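Local coordinates for protein endo-1,4-beta-xylanase (Bacteroides thetaiotaomicron VPI-5482, PDB 3KST) that probably hydrolyses O-glycosidic bonds in xylan-type polysaccharides as a calcium-binding, five-bladed beta-propeller glycoside hydrolase of family 43, at residues Ile265-Trp270 with Gln276-Tyr281; Cys52-Asp57 with Lys62-Ala67; Val156-Asp161 with Ser165-Thr170. One frame throughout, in Å; residues are numbered along the deposited sequence.

Contact 1: residues Ile265-Trp270 with Gln276-Tyr281; sequences IFHAHW and QPRTSY
Phe266 and Tyr281 face each other as a hydrogen-bonded antiparallel pair: Phe266 N donates to Tyr281 O at 2.9 Å and Tyr281 N to Phe266 O at 2.7 Å. The next hydrogen-bonded pair is less even, since Ala268 N reaches Thr279 O at 3.0 Å whereas the return bond from Thr279 N to Ala268 O is weak. Where the first strand ends, a water donates to His269 O (2.8 Å) and is hydrogen-bonded to Thr279 OG1 and, in the plane of the tyrosine ring, to Tyr281 OH, so one molecule ties three polar groups together. Tyr281 CB sits over the Phe266 ring face, and its CE2 lies 3.9 Å from Ala268 CB. With CG anti to the carbonyl carbon (chi1 -67°) and chi2 extended, Arg278 lays CD over a face of the His267 imidazole, 4.0 Å from the ring centroid; the bend at chi3 brings NH1 to 3.5 Å from His267 CE1. The imidazole ND1 bonds the backbone N of Asp26, the predicted proton acceptor, Ser280 OG bonds Ile24 O, and His269 NE2 bonds O of Tyr210, which also makes a cation-pi contact with Arg278. Pro277 CD, behind a cis peptide bond, rests on a face of Trp270. Strand 250-256 runs along the first strand of the hairpin 262-268/279-287, with His267 touching calcium-binding His251, while Pro27 of strand 27-32 meets Ile265, His267 and Ser280.

Contact 2: residues Cys52-Asp57 with Lys62-Ala67; sequences CFSSDD and KREGQA
A beta hairpin built from strands 49-55 and 60-69 holds this contact; it belongs to the mixed sheet of the propeller, where strand 35-41 pairs along the other side of strand 49-55 (Phe53 with Ala38). Phe53 and Arg63 form the hairpin's non-hydrogen-bonded pair, and on either side of them the backbones are tied. Ser54 and Lys62 exchange two bonds, N to O each way at 2.8 Å, while Glu64 N donates to Cys52 O (2.9 Å) and Cys52 N to Gly65 O (3.1 Å). Phe53 and Arg63 run side by side, pointing the same way. With Arg63 CG anti to the carbonyl carbon (chi1 -76°), CG lies 3.5 Å from Phe53 CE2; the extended chain beyond carries the guanidinium alongside the ring, CE2 standing over the centre of one guanidinium face. The two planes are 46° apart, which rules out a parallel stack. Across the sheet from this pair, Ser54 OG donates to Glu64 OE2 at 2.6 Å, which receives it on its anti lone pair. A bend at chi2 (-68°) turns the carboxylate to Ser54 OG, and Glu64 CB lies 3.8 Å from Cys52 SG. Arg63 NE makes a salt bridge to Glu18 and NH2 bonds Gly43 O. These outside partners probably hold the guanidinium beside Phe53, and the short serine bond probably stabilises the negative charge of Glu64.

Contact 3: residues Val156-Asp161 with Ser165-Thr170; sequences VAQMTD and SIKTET
Gln158 is held through its backbone by both Thr170 and Lys167, and hydrogen bonds dominate this contact. Gln158 N donates to Thr170 OG1 at 2.8 Å, and Lys167 N donates almost straight to Gln158 O at 2.7 Å (172° at the hydrogen). The threonine hydroxyl also works as a donor: it donates a hydrogen bond to Lys167 O at 2.7 Å, in the carbonyl plane, and that oxygen accepts Thr170 N as well. Lying between the backbone N and the carbonyl carbon (chi1 69°), OG1 is placed to accept from the strand and donate within its own loop. Without the hydroxyl, as with an alanine at this position, Gln158 N is likely to lose its acceptor and Lys167 O one of its two donors. At the far end, Thr160 N donates to Ser165 O at 2.8 Å, and the return from Ser165 N to Thr160 OG1 is weak, that hydroxyl having Asp162 as its main partner. Between these ends, Met159, a selenomethionine, and Ile166 form a single backbone bridge, their CA atoms 4.2 Å apart.

Apolar contacts are fewer. Ala157 CB meets Ile166 CB at 4.0 Å, and Met159 CE approaches Ile166 CG2 at 4.3 Å. The aliphatic chain of Lys167 packs side by side with the amide-bearing chain of Gln158, both extended, with Lys167 CD 3.9 Å from Gln158 CD.

The contact lies where strand 152-158 leaves its four-stranded antiparallel sheet and loops back to strand 172-175. Met159 packs on Pro141 and Leu143 and Ile166 on Phe145, all of strand 141-148.

Contact 1 is the buried one; contacts 2 and 3 are partly buried. Contacts 1 and 2 reach the same mixed sheet through two different hairpins, their centres about 17 Å apart and their nearest atoms about 8 Å, whereas contact 3 belongs to a separate four-stranded sheet, its centre about 32 Å from either. The chemistry follows position. Near the predicted catalytic centre, contact 1 combines aromatic rings with a shared water; contact 2 sets a guanidinium and a carboxylate on opposite faces of its hairpin; in contact 3, where only a single backbone bridge joins the two segments, part of the hydrogen bonding is taken by a hydroxyl that both accepts and donates.

Contact 1: residues Ile265-Trp270 with Gln276-Tyr281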
ATOM      1  N   ILE A 265       6.362   6.168  -0.353  1.00 10.40           N
ATOM      2  CA  ILE A 265       6.633   5.530  -1.652  1.00 10.66           C
ATOM      3  C   ILE A 265       5.316   5.518  -2.419  1.00 10.94           C
ATOM      4  O   ILE A 265       4.262   5.305  -1.819  1.00 11.09           O
ATOM      5  CB  ILE A 265       7.271   4.113  -1.508  1.00 11.65           C
ATOM      6  CG1 ILE A 265       7.740   3.577  -2.859  1.00  9.52           C
ATOM      7  CG2 ILE A 265       6.342   3.114  -0.814  1.00 10.03           C
ATOM      8  CD1 ILE A 265       8.557   2.271  -2.700  1.00 11.10           C
ATOM      9  N   PHE A 266       5.368   5.730  -3.724  1.00 10.96           N
ATOM     10  CA  PHE A 266       4.163   5.763  -4.556  1.00 10.36           C
ATOM     11  C   PHE A 266       4.527   5.473  -6.006  1.00  9.71           C
ATOM     12  O   PHE A 266       5.692   5.556  -6.362  1.00  9.84           O
ATOM     13  CB  PHE A 266       3.459   7.139  -4.477  1.00 11.06           C
ATOM     14  CG  PHE A 266       4.311   8.289  -4.961  1.00 12.60           C
ATOM     15  CD1 PHE A 266       5.216   8.902  -4.101  1.00 12.99           C
ATOM     16  CD2 PHE A 266       4.245   8.723  -6.287  1.00 12.69           C
ATOM     17  CE1 PHE A 266       6.038   9.949  -4.546  1.00 14.92           C
ATOM     18  CE2 PHE A 266       5.047   9.787  -6.761  1.00 14.64           C
ATOM     19  CZ  PHE A 266       5.953  10.408  -5.873  1.00 14.17           C
ATOM     20  N   HIS A 267       3.525   5.123  -6.802  1.00  9.18           N
ATOM     21  CA  HIS A 267       3.713   4.903  -8.232  1.00  9.50           C
ATOM     22  C   HIS A 267       3.271   6.117  -9.041  1.00  9.63           C
ATOM     23  O   HIS A 267       2.618   7.045  -8.542  1.00  9.66           O
ATOM     24  CB  HIS A 267       3.037   3.617  -8.734  1.00 10.14           C
ATOM     25  CG  HIS A 267       1.550   3.691  -8.826  1.00 10.57           C
ATOM     26  ND1 HIS A 267       0.728   2.828  -8.135  1.00 11.34           N
ATOM     27  CD2 HIS A 267       0.728   4.514  -9.523  1.00  9.19           C
ATOM     28  CE1 HIS A 267      -0.533   3.110  -8.410  1.00 10.82           C
ATOM     29  NE2 HIS A 267      -0.560   4.138  -9.239  1.00 12.30           N
ATOM     30  N   ALA A 268       3.611   6.085 -10.319  1.00  9.50           N
ATOM     31  CA  ALA A 268       3.172   7.082 -11.280  1.00  9.27           C
ATOM     32  C   ALA A 268       3.106   6.397 -12.643  1.00  9.27           C
ATOM     33  O   ALA A 268       3.670   5.314 -12.820  1.00  8.73           O
ATOM     34  CB  ALA A 268       4.143   8.226 -11.301  1.00 10.19           C
ATOM     35  N   HIS A 269       2.399   7.000 -13.593  1.00  9.02           N
ATOM     36  CA  HIS A 269       2.393   6.489 -14.963  1.00  9.93           C
ATOM     37  C   HIS A 269       3.817   6.447 -15.534  1.00 10.04           C
ATOM     38  O   HIS A 269       4.729   7.142 -15.019  1.00  9.95           O
ATOM     39  CB  HIS A 269       1.516   7.335 -15.894  1.00  9.40           C
ATOM     40  CG  HIS A 269       0.059   7.289 -15.571  1.00 11.58           C
ATOM     41  ND1 HIS A 269      -0.830   8.254 -15.994  1.00 13.59           N
ATOM     42  CD2 HIS A 269      -0.662   6.411 -14.830  1.00 13.97           C
ATOM     43  CE1 HIS A 269      -2.042   7.953 -15.557  1.00 12.85           C
ATOM     44  NE2 HIS A 269      -1.969   6.839 -14.844  1.00 12.98           N
ATOM     45  N   TRP A 270       4.010   5.580 -16.529  1.00 10.51           N
ATOM     46  CA  TRP A 270       5.289   5.475 -17.231  1.00 10.95           C
ATOM     47  C   TRP A 270       5.763   6.849 -17.721  1.00 11.84           C
ATOM     48  O   TRP A 270       6.929   7.192 -17.569  1.00 12.45           O
ATOM     49  CB  TRP A 270       5.198   4.481 -18.380  1.00 11.43           C
ATOM     50  CG  TRP A 270       6.389   4.465 -19.212  1.00 11.88           C
ATOM     51  CD1 TRP A 270       6.501   4.992 -20.451  1.00 12.07           C
ATOM     52  CD2 TRP A 270       7.699   3.989 -18.853  1.00 11.62           C
ATOM     53  NE1 TRP A 270       7.773   4.844 -20.916  1.00 13.75           N
ATOM     54  CE2 TRP A 270       8.536   4.240 -19.953  1.00 12.49           C
ATOM     55  CE3 TRP A 270       8.237   3.357 -17.720  1.00 14.09           C
ATOM     56  CZ2 TRP A 270       9.895   3.896 -19.960  1.00 11.33           C
ATOM     57  CZ3 TRP A 270       9.577   3.023 -17.722  1.00 12.86           C
ATOM     58  CH2 TRP A 270      10.391   3.285 -18.861  1.00 11.97           C
ATOM     59  N   GLN A 276       1.302   2.454 -18.932  1.00 16.46           N
ATOM     60  CA  GLN A 276       2.087   1.249 -18.650  1.00 16.64           C
ATOM     61  C   GLN A 276       3.544   1.258 -19.117  1.00 15.84           C
ATOM     62  O   GLN A 276       3.808   1.626 -20.256  1.00 16.62           O
ATOM     63  CB  GLN A 276       1.498   0.009 -19.305  1.00 16.87           C
ATOM     64  CG  GLN A 276       0.144  -0.415 -18.908  1.00 18.08           C
ATOM     65  CD  GLN A 276      -0.178  -1.767 -19.533  1.00 19.39           C
ATOM     66  OE1 GLN A 276       0.400  -2.802 -19.161  1.00 18.30           O
ATOM     67  NE2 GLN A 276      -1.085  -1.766 -20.501  1.00 22.02           N
ATOM     68  N   PRO A 277       4.472   0.716 -18.310  1.00 14.54           N
ATOM     69  CA  PRO A 277       4.272   0.121 -16.998  1.00 13.61           C
ATOM     70  C   PRO A 277       4.404   1.205 -15.931  1.00 12.55           C
ATOM     71  O   PRO A 277       5.250   2.099 -16.056  1.00 10.61           O
ATOM     72  CB  PRO A 277       5.390  -0.924 -16.911  1.00 13.77           C
ATOM     73  CG  PRO A 277       6.490  -0.374 -17.721  1.00 13.54           C
ATOM     74  CD  PRO A 277       5.880   0.575 -18.741  1.00 15.28           C
ATOM     75  N   ARG A 278       3.539   1.191 -14.924  1.00 10.62           N
ATOM     76  CA  ARG A 278       3.736   2.093 -13.785  1.00 10.50           C
ATOM     77  C   ARG A 278       5.031   1.702 -13.035  1.00  9.97           C
ATOM     78  O   ARG A 278       5.421   0.516 -12.997  1.00 10.91           O
ATOM     79  CB  ARG A 278       2.532   2.080 -12.852  1.00 10.84           C
ATOM     80  CG  ARG A 278       1.268   2.680 -13.486  1.00 11.92           C
ATOM     81  CD  ARG A 278       0.033   2.401 -12.652  1.00 13.72           C
ATOM     82  NE  ARG A 278      -0.239   0.954 -12.668  1.00 14.73           N
ATOM     83  CZ  ARG A 278      -1.030   0.291 -11.813  1.00 19.45           C
ATOM     84  NH1 ARG A 278      -1.670   0.915 -10.820  1.00 19.73           N
ATOM     85  NH2 ARG A 278      -1.168  -1.028 -11.963  1.00 18.33           N
ATOM     86  N   THR A 279       5.693   2.710 -12.475  1.00  9.35           N
ATOM     87  CA  THR A 279       6.933   2.559 -11.705  1.00  9.30           C
ATOM     88  C   THR A 279       6.833   3.410 -10.455  1.00  9.41           C
ATOM     89  O   THR A 279       5.974   4.290 -10.370  1.00 10.57           O
ATOM     90  CB  THR A 279       8.184   2.901 -12.542  1.00  9.32           C
ATOM     91  OG1 THR A 279       8.360   4.324 -12.612  1.00  8.34           O
ATOM     92  CG2 THR A 279       8.089   2.298 -13.970  1.00 10.51           C
ATOM     93  N   SER A 280       7.707   3.149  -9.478  1.00  9.15           N
ATOM     94  CA  SER A 280       7.610   3.775  -8.170  1.00  9.18           C
ATOM     95  C   SER A 280       8.709   4.765  -7.842  1.00  9.19           C
ATOM     96  O   SER A 280       9.806   4.690  -8.388  1.00  9.70           O
ATOM     97  CB  SER A 280       7.450   2.703  -7.098  1.00  9.47           C
ATOM     98  OG  SER A 280       6.158   2.129  -7.218  1.00  8.22           O
ATOM     99  N   TYR A 281       8.351   5.694  -6.963  1.00 10.40           N
ATOM    100  CA  TYR A 281       9.136   6.884  -6.574  1.00 10.06           C
ATOM    101  C   TYR A 281       8.962   7.145  -5.077  1.00 10.54           C
ATOM    102  O   TYR A 281       8.034   6.633  -4.454  1.00  9.86           O
ATOM    103  CB  TYR A 281       8.645   8.108  -7.360  1.00 10.44           C
ATOM    104  CG  TYR A 281       8.801   7.964  -8.863  1.00  9.47           C
ATOM    105  CD1 TYR A 281      10.006   8.283  -9.476  1.00  8.94           C
ATOM    106  CD2 TYR A 281       7.761   7.464  -9.665  1.00  9.28           C
ATOM    107  CE1 TYR A 281      10.178   8.127 -10.842  1.00  8.84           C
ATOM    108  CE2 TYR A 281       7.908   7.294 -11.031  1.00  7.81           C
ATOM    109  CZ  TYR A 281       9.149   7.624 -11.620  1.00  9.54           C
ATOM    110  OH  TYR A 281       9.313   7.476 -12.970  1.00 10.12           O
TER
HETATM  111  O   HOH W   1       7.267   6.225 -14.252  1.00 10.47           O

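Contact 2: residues Cys52-Asp57 with Lys62-Ala67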
ATOM      1  N   CYS A  52      10.235  -9.197  -4.589  1.00 11.25           N
ATOM      2  CA  CYS A  52      10.820  -8.524  -3.430  1.00 11.20           C
ATOM      3  C   CYS A  52      12.049  -7.771  -3.933  1.00 10.60           C
ATOM      4  O   CYS A  52      12.856  -8.351  -4.628  1.00 10.71           O
ATOM      5  CB  CYS A  52      11.272  -9.494  -2.342  1.00 11.52           C
ATOM      6  SG  CYS A  52      12.118  -8.657  -0.977  1.00 13.82           S
ATOM      7  N   PHE A  53      12.140  -6.488  -3.615  1.00 11.06           N
ATOM      8  CA  PHE A  53      13.351  -5.684  -3.889  1.00 11.31           C
ATOM      9  C   PHE A  53      13.901  -5.221  -2.552  1.00 12.01           C
ATOM     10  O   PHE A  53      13.113  -4.907  -1.656  1.00 13.15           O
ATOM     11  CB  PHE A  53      13.025  -4.457  -4.742  1.00 11.09           C
ATOM     12  CG  PHE A  53      12.411  -4.784  -6.064  1.00 10.97           C
ATOM     13  CD1 PHE A  53      11.038  -4.968  -6.162  1.00  9.87           C
ATOM     14  CD2 PHE A  53      13.189  -4.883  -7.214  1.00 10.34           C
ATOM     15  CE1 PHE A  53      10.433  -5.270  -7.404  1.00 11.83           C
ATOM     16  CE2 PHE A  53      12.622  -5.179  -8.454  1.00 11.30           C
ATOM     17  CZ  PHE A  53      11.219  -5.378  -8.556  1.00 10.79           C
ATOM     18  N   SER A  54      15.234  -5.171  -2.394  1.00 12.43           N
ATOM     19  CA  SER A  54      15.837  -4.611  -1.184  1.00 12.68           C
ATOM     20  C   SER A  54      16.806  -3.469  -1.517  1.00 12.28           C
ATOM     21  O   SER A  54      17.327  -3.385  -2.626  1.00 12.69           O
ATOM     22  CB  SER A  54      16.551  -5.666  -0.329  1.00 12.07           C
ATOM     23  OG  SER A  54      17.785  -6.060  -0.891  1.00 13.87           O
ATOM     24  N   SER A  55      17.064  -2.644  -0.512  1.00 12.36           N
ATOM     25  CA  SER A  55      17.921  -1.449  -0.624  1.00 12.08           C
ATOM     26  C   SER A  55      18.502  -1.004   0.713  1.00 12.38           C
ATOM     27  O   SER A  55      17.853  -1.165   1.762  1.00 12.56           O
ATOM     28  CB  SER A  55      17.111  -0.292  -1.205  1.00 12.61           C
ATOM     29  OG  SER A  55      17.838   0.943  -1.256  1.00 12.07           O
ATOM     30  N   ASP A  56      19.707  -0.426   0.643  1.00 12.31           N
ATOM     31  CA  ASP A  56      20.405   0.171   1.776  1.00 14.38           C
ATOM     32  C   ASP A  56      20.170   1.688   1.885  1.00 14.96           C
ATOM     33  O   ASP A  56      20.240   2.263   2.989  1.00 15.06           O
ATOM     34  CB  ASP A  56      21.921  -0.061   1.618  1.00 14.18           C
ATOM     35  CG  ASP A  56      22.310  -1.516   1.713  1.00 17.06           C
ATOM     36  OD1 ASP A  56      21.803  -2.199   2.616  1.00 19.70           O
ATOM     37  OD2 ASP A  56      23.164  -1.978   0.931  1.00 17.28           O
ATOM     38  N   ASP A  57      19.861   2.318   0.748  1.00 15.43           N
ATOM     39  CA  ASP A  57      19.798   3.787   0.622  1.00 16.43           C
ATOM     40  C   ASP A  57      18.549   4.401  -0.031  1.00 16.21           C
ATOM     41  O   ASP A  57      18.499   5.623  -0.194  1.00 16.53           O
ATOM     42  CB  ASP A  57      21.061   4.218  -0.153  1.00 16.26           C
ATOM     43  CG  ASP A  57      21.122   3.648  -1.599  1.00 16.85           C
ATOM     44  OD1 ASP A  57      20.123   3.063  -2.112  1.00 16.37           O
ATOM     45  OD2 ASP A  57      22.191   3.757  -2.222  1.00 19.00           O
ATOM     46  N   LYS A  62      18.045  -3.855  -5.240  1.00 15.52           N
ATOM     47  CA  LYS A  62      18.440  -5.133  -5.847  1.00 16.18           C
ATOM     48  C   LYS A  62      17.252  -6.096  -5.703  1.00 15.87           C
ATOM     49  O   LYS A  62      16.536  -6.047  -4.688  1.00 16.61           O
ATOM     50  CB  LYS A  62      19.727  -5.715  -5.245  1.00 17.14           C
ATOM     51  CG  LYS A  62      19.613  -6.857  -4.233  1.00 19.25           C
ATOM     52  CD  LYS A  62      20.980  -7.309  -3.717  1.00 19.37           C
ATOM     53  CE  LYS A  62      20.945  -8.771  -3.303  1.00 20.52           C
ATOM     54  NZ  LYS A  62      22.210  -9.228  -2.646  1.00 25.39           N
ATOM     55  N   ARG A  63      17.076  -6.967  -6.694  1.00 15.52           N
ATOM     56  CA  ARG A  63      16.036  -8.002  -6.627  1.00 15.16           C
ATOM     57  C   ARG A  63      16.434  -9.097  -5.662  1.00 15.65           C
ATOM     58  O   ARG A  63      17.589  -9.545  -5.648  1.00 15.61           O
ATOM     59  CB  ARG A  63      15.771  -8.630  -7.976  1.00 15.24           C
ATOM     60  CG  ARG A  63      14.970  -7.761  -8.877  1.00 13.87           C
ATOM     61  CD  ARG A  63      14.753  -8.475 -10.184  1.00 11.11           C
ATOM     62  NE  ARG A  63      13.849  -7.740 -11.047  1.00 12.18           N
ATOM     63  CZ  ARG A  63      12.518  -7.707 -10.914  1.00  9.71           C
ATOM     64  NH1 ARG A  63      11.896  -8.342  -9.900  1.00 11.19           N
ATOM     65  NH2 ARG A  63      11.804  -7.027 -11.796  1.00 13.37           N
ATOM     66  N   GLU A  64      15.481  -9.492  -4.829  1.00 15.77           N
ATOM     67  CA  GLU A  64      15.690 -10.597  -3.901  1.00 16.41           C
ATOM     68  C   GLU A  64      15.074 -11.902  -4.394  1.00 16.67           C
ATOM     69  O   GLU A  64      15.465 -12.975  -3.917  1.00 17.48           O
ATOM     70  CB  GLU A  64      15.168 -10.231  -2.517  1.00 16.59           C
ATOM     71  CG  GLU A  64      15.965  -9.131  -1.838  1.00 17.22           C
ATOM     72  CD  GLU A  64      17.377  -9.516  -1.452  1.00 18.99           C
ATOM     73  OE1 GLU A  64      17.718 -10.715  -1.396  1.00 20.31           O
ATOM     74  OE2 GLU A  64      18.163  -8.590  -1.201  1.00 17.98           O
ATOM     75  N   GLY A  65      14.180 -11.834  -5.375  1.00 15.73           N
ATOM     76  CA  GLY A  65      13.504 -13.007  -5.877  1.00 15.26           C
ATOM     77  C   GLY A  65      12.004 -12.821  -5.932  1.00 14.49           C
ATOM     78  O   GLY A  65      11.476 -11.691  -5.863  1.00 13.91           O
ATOM     79  N   GLN A  66      11.318 -13.950  -6.058  1.00 14.63           N
ATOM     80  CA  GLN A  66       9.855 -13.967  -6.144  1.00 13.71           C
ATOM     81  C   GLN A  66       9.288 -14.249  -4.751  1.00 13.29           C
ATOM     82  O   GLN A  66       9.222 -15.411  -4.344  1.00 14.13           O
ATOM     83  CB  GLN A  66       9.437 -15.049  -7.112  1.00 14.34           C
ATOM     84  CG  GLN A  66       7.943 -15.123  -7.401  1.00 13.77           C
ATOM     85  CD  GLN A  66       7.469 -14.385  -8.657  1.00 13.14           C
ATOM     86  OE1 GLN A  66       8.257 -13.962  -9.512  1.00 12.02           O
ATOM     87  NE2 GLN A  66       6.151 -14.300  -8.801  1.00 10.61           N
ATOM     88  N   ALA A  67       8.891 -13.188  -4.042  1.00 11.85           N
ATOM     89  CA  ALA A  67       8.290 -13.256  -2.699  1.00 11.15           C
ATOM     90  C   ALA A  67       7.119 -14.238  -2.635  1.00 11.00           C
ATOM     91  O   ALA A  67       7.026 -15.036  -1.684  1.00 11.77           O
ATOM     92  CB  ALA A  67       7.816 -11.861  -2.226  1.00 10.52           C
TER

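Contact 3: residues Val156-Asp161 with Ser165-Thr170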
ATOM      1  N   VAL A 156     -13.256  -1.088   6.932  1.00  9.15           N
ATOM      2  CA  VAL A 156     -12.378  -1.652   7.936  1.00  8.53           C
ATOM      3  C   VAL A 156     -13.164  -2.694   8.715  1.00  9.56           C
ATOM      4  O   VAL A 156     -14.412  -2.606   8.773  1.00  9.85           O
ATOM      5  CB  VAL A 156     -11.844  -0.557   8.899  1.00  8.56           C
ATOM      6  CG1 VAL A 156     -13.040   0.089   9.690  1.00  7.64           C
ATOM      7  CG2 VAL A 156     -10.733  -1.109   9.841  1.00  8.56           C
ATOM      8  N   ALA A 157     -12.438  -3.687   9.230  1.00  9.76           N
ATOM      9  CA  ALA A 157     -12.976  -4.679  10.162  1.00 10.64           C
ATOM     10  C   ALA A 157     -11.849  -5.149  11.069  1.00 10.95           C
ATOM     11  O   ALA A 157     -10.715  -5.159  10.675  1.00 10.40           O
ATOM     12  CB  ALA A 157     -13.553  -5.861   9.429  1.00  9.82           C
ATOM     13  N   GLN A 158     -12.190  -5.526  12.295  1.00 11.45           N
ATOM     14  CA  GLN A 158     -11.217  -6.109  13.210  1.00 12.27           C
ATOM     15  C   GLN A 158     -10.897  -7.511  12.696  1.00 11.66           C
ATOM     16  O   GLN A 158     -11.786  -8.195  12.159  1.00 12.39           O
ATOM     17  CB  GLN A 158     -11.824  -6.193  14.613  1.00 13.28           C
ATOM     18  CG  GLN A 158     -10.896  -6.691  15.687  1.00 15.59           C
ATOM     19  CD  GLN A 158     -11.613  -6.944  17.003  1.00 17.11           C
ATOM     20  OE1 GLN A 158     -12.691  -6.397  17.256  1.00 16.65           O
ATOM     21  NE2 GLN A 158     -11.000  -7.771  17.865  1.00 18.70           N
HETATM   22  N   MSE A 159      -9.633  -7.920  12.816  1.00 10.79           N
HETATM   23  CA  MSE A 159      -9.227  -9.281  12.440  1.00 10.96           C
HETATM   24  C   MSE A 159      -9.287 -10.195  13.661  1.00 12.04           C
HETATM   25  O   MSE A 159      -9.268  -9.736  14.808  1.00 13.21           O
HETATM   26  CB  MSE A 159      -7.788  -9.348  11.882  1.00 10.66           C
HETATM   27  CG  MSE A 159      -7.513  -8.460  10.683  1.00 11.73           C
HETATM   28 SE   MSE A 159      -6.122  -9.184   9.540  0.75 10.38          SE
HETATM   29  CE  MSE A 159      -7.182 -10.503   8.666  1.00 15.34           C
ATOM     30  N   THR A 160      -9.333 -11.501  13.406  1.00 12.54           N
ATOM     31  CA  THR A 160      -9.173 -12.478  14.481  1.00 13.38           C
ATOM     32  C   THR A 160      -7.697 -12.442  14.973  1.00 14.30           C
ATOM     33  O   THR A 160      -6.832 -11.797  14.351  1.00 13.70           O
ATOM     34  CB  THR A 160      -9.598 -13.881  14.019  1.00 12.70           C
ATOM     35  OG1 THR A 160      -8.875 -14.240  12.839  1.00 12.67           O
ATOM     36  CG2 THR A 160     -11.107 -13.919  13.675  1.00 13.38           C
ATOM     37  N   ASP A 161      -7.418 -13.161  16.064  1.00 14.68           N
ATOM     38  CA  ASP A 161      -6.083 -13.194  16.686  1.00 15.84           C
ATOM     39  C   ASP A 161      -5.021 -13.755  15.728  1.00 15.51           C
ATOM     40  O   ASP A 161      -3.887 -13.307  15.739  1.00 15.84           O
ATOM     41  CB  ASP A 161      -6.070 -14.073  17.971  1.00 16.82           C
ATOM     42  CG  ASP A 161      -6.989 -13.553  19.102  1.00 20.53           C
ATOM     43  OD1 ASP A 161      -7.156 -12.325  19.287  1.00 24.96           O
ATOM     44  OD2 ASP A 161      -7.527 -14.398  19.864  1.00 23.56           O
ATOM     45  N   SER A 165      -8.653 -14.129   9.459  1.00 11.86           N
ATOM     46  CA  SER A 165     -10.066 -13.819   9.207  1.00 11.47           C
ATOM     47  C   SER A 165     -10.420 -12.448   9.731  1.00 11.02           C
ATOM     48  O   SER A 165      -9.745 -11.935  10.638  1.00 10.06           O
ATOM     49  CB  SER A 165     -10.950 -14.808   9.969  1.00 12.08           C
ATOM     50  OG  SER A 165     -10.662 -16.159   9.673  1.00 11.46           O
ATOM     51  N   ILE A 166     -11.476 -11.874   9.158  1.00 10.12           N
ATOM     52  CA  ILE A 166     -12.060 -10.625   9.677  1.00 11.15           C
ATOM     53  C   ILE A 166     -13.292 -10.968  10.500  1.00 11.11           C
ATOM     54  O   ILE A 166     -13.949 -11.979  10.245  1.00 12.64           O
ATOM     55  CB  ILE A 166     -12.411  -9.589   8.588  1.00 10.19           C
ATOM     56  CG1 ILE A 166     -13.385 -10.093   7.528  1.00 10.79           C
ATOM     57  CG2 ILE A 166     -11.142  -9.119   7.880  1.00 12.13           C
ATOM     58  CD1 ILE A 166     -14.008  -8.908   6.744  1.00  8.67           C
ATOM     59  N   LYS A 167     -13.596 -10.129  11.483  1.00 11.09           N
ATOM     60  CA  LYS A 167     -14.792 -10.259  12.307  1.00 11.89           C
ATOM     61  C   LYS A 167     -15.812  -9.416  11.584  1.00 11.62           C
ATOM     62  O   LYS A 167     -15.824  -8.201  11.747  1.00 11.97           O
ATOM     63  CB  LYS A 167     -14.530  -9.752  13.727  1.00 11.81           C
ATOM     64  CG  LYS A 167     -13.524 -10.578  14.464  1.00 13.08           C
ATOM     65  CD  LYS A 167     -13.486 -10.158  15.928  1.00 16.00           C
ATOM     66  CE  LYS A 167     -12.677 -11.109  16.748  1.00 19.41           C
ATOM     67  NZ  LYS A 167     -13.009 -10.937  18.193  1.00 20.70           N
ATOM     68  N   THR A 168     -16.674 -10.066  10.792  1.00 11.87           N
ATOM     69  CA  THR A 168     -17.656  -9.329   9.960  1.00 11.58           C
ATOM     70  C   THR A 168     -18.637  -8.443  10.709  1.00 10.96           C
ATOM     71  O   THR A 168     -19.080  -7.431  10.156  1.00 10.34           O
ATOM     72  CB  THR A 168     -18.375 -10.201   8.919  1.00 11.95           C
ATOM     73  OG1 THR A 168     -19.077 -11.275   9.543  1.00 12.96           O
ATOM     74  CG2 THR A 168     -17.343 -10.806   7.937  1.00 12.48           C
ATOM     75  N   GLU A 169     -18.946  -8.786  11.967  1.00  9.94           N
ATOM     76  CA  GLU A 169     -19.778  -7.918  12.803  1.00 10.21           C
ATOM     77  C   GLU A 169     -19.123  -6.556  13.142  1.00 10.28           C
ATOM     78  O   GLU A 169     -19.818  -5.656  13.605  1.00 11.57           O
ATOM     79  CB  GLU A 169     -20.208  -8.631  14.103  1.00  9.39           C
ATOM     80  CG  GLU A 169     -19.164  -8.785  15.250  1.00 10.37           C
ATOM     81  CD  GLU A 169     -18.060  -9.816  15.032  1.00 12.23           C
ATOM     82  OE1 GLU A 169     -18.097 -10.618  14.058  1.00 11.90           O
ATOM     83  OE2 GLU A 169     -17.152  -9.821  15.896  1.00 17.60           O
ATOM     84  N   THR A 170     -17.809  -6.413  12.956  1.00 10.95           N
ATOM     85  CA  THR A 170     -17.100  -5.147  13.193  1.00 11.30           C
ATOM     86  C   THR A 170     -16.945  -4.293  11.906  1.00 11.75           C
ATOM     87  O   THR A 170     -16.342  -3.216  11.979  1.00 12.22           O
ATOM     88  CB  THR A 170     -15.721  -5.363  13.837  1.00 11.80           C
ATOM     89  OG1 THR A 170     -14.841  -5.979  12.893  1.00  9.55           O
ATOM     90  CG2 THR A 170     -15.846  -6.226  15.115  1.00 14.09           C
TER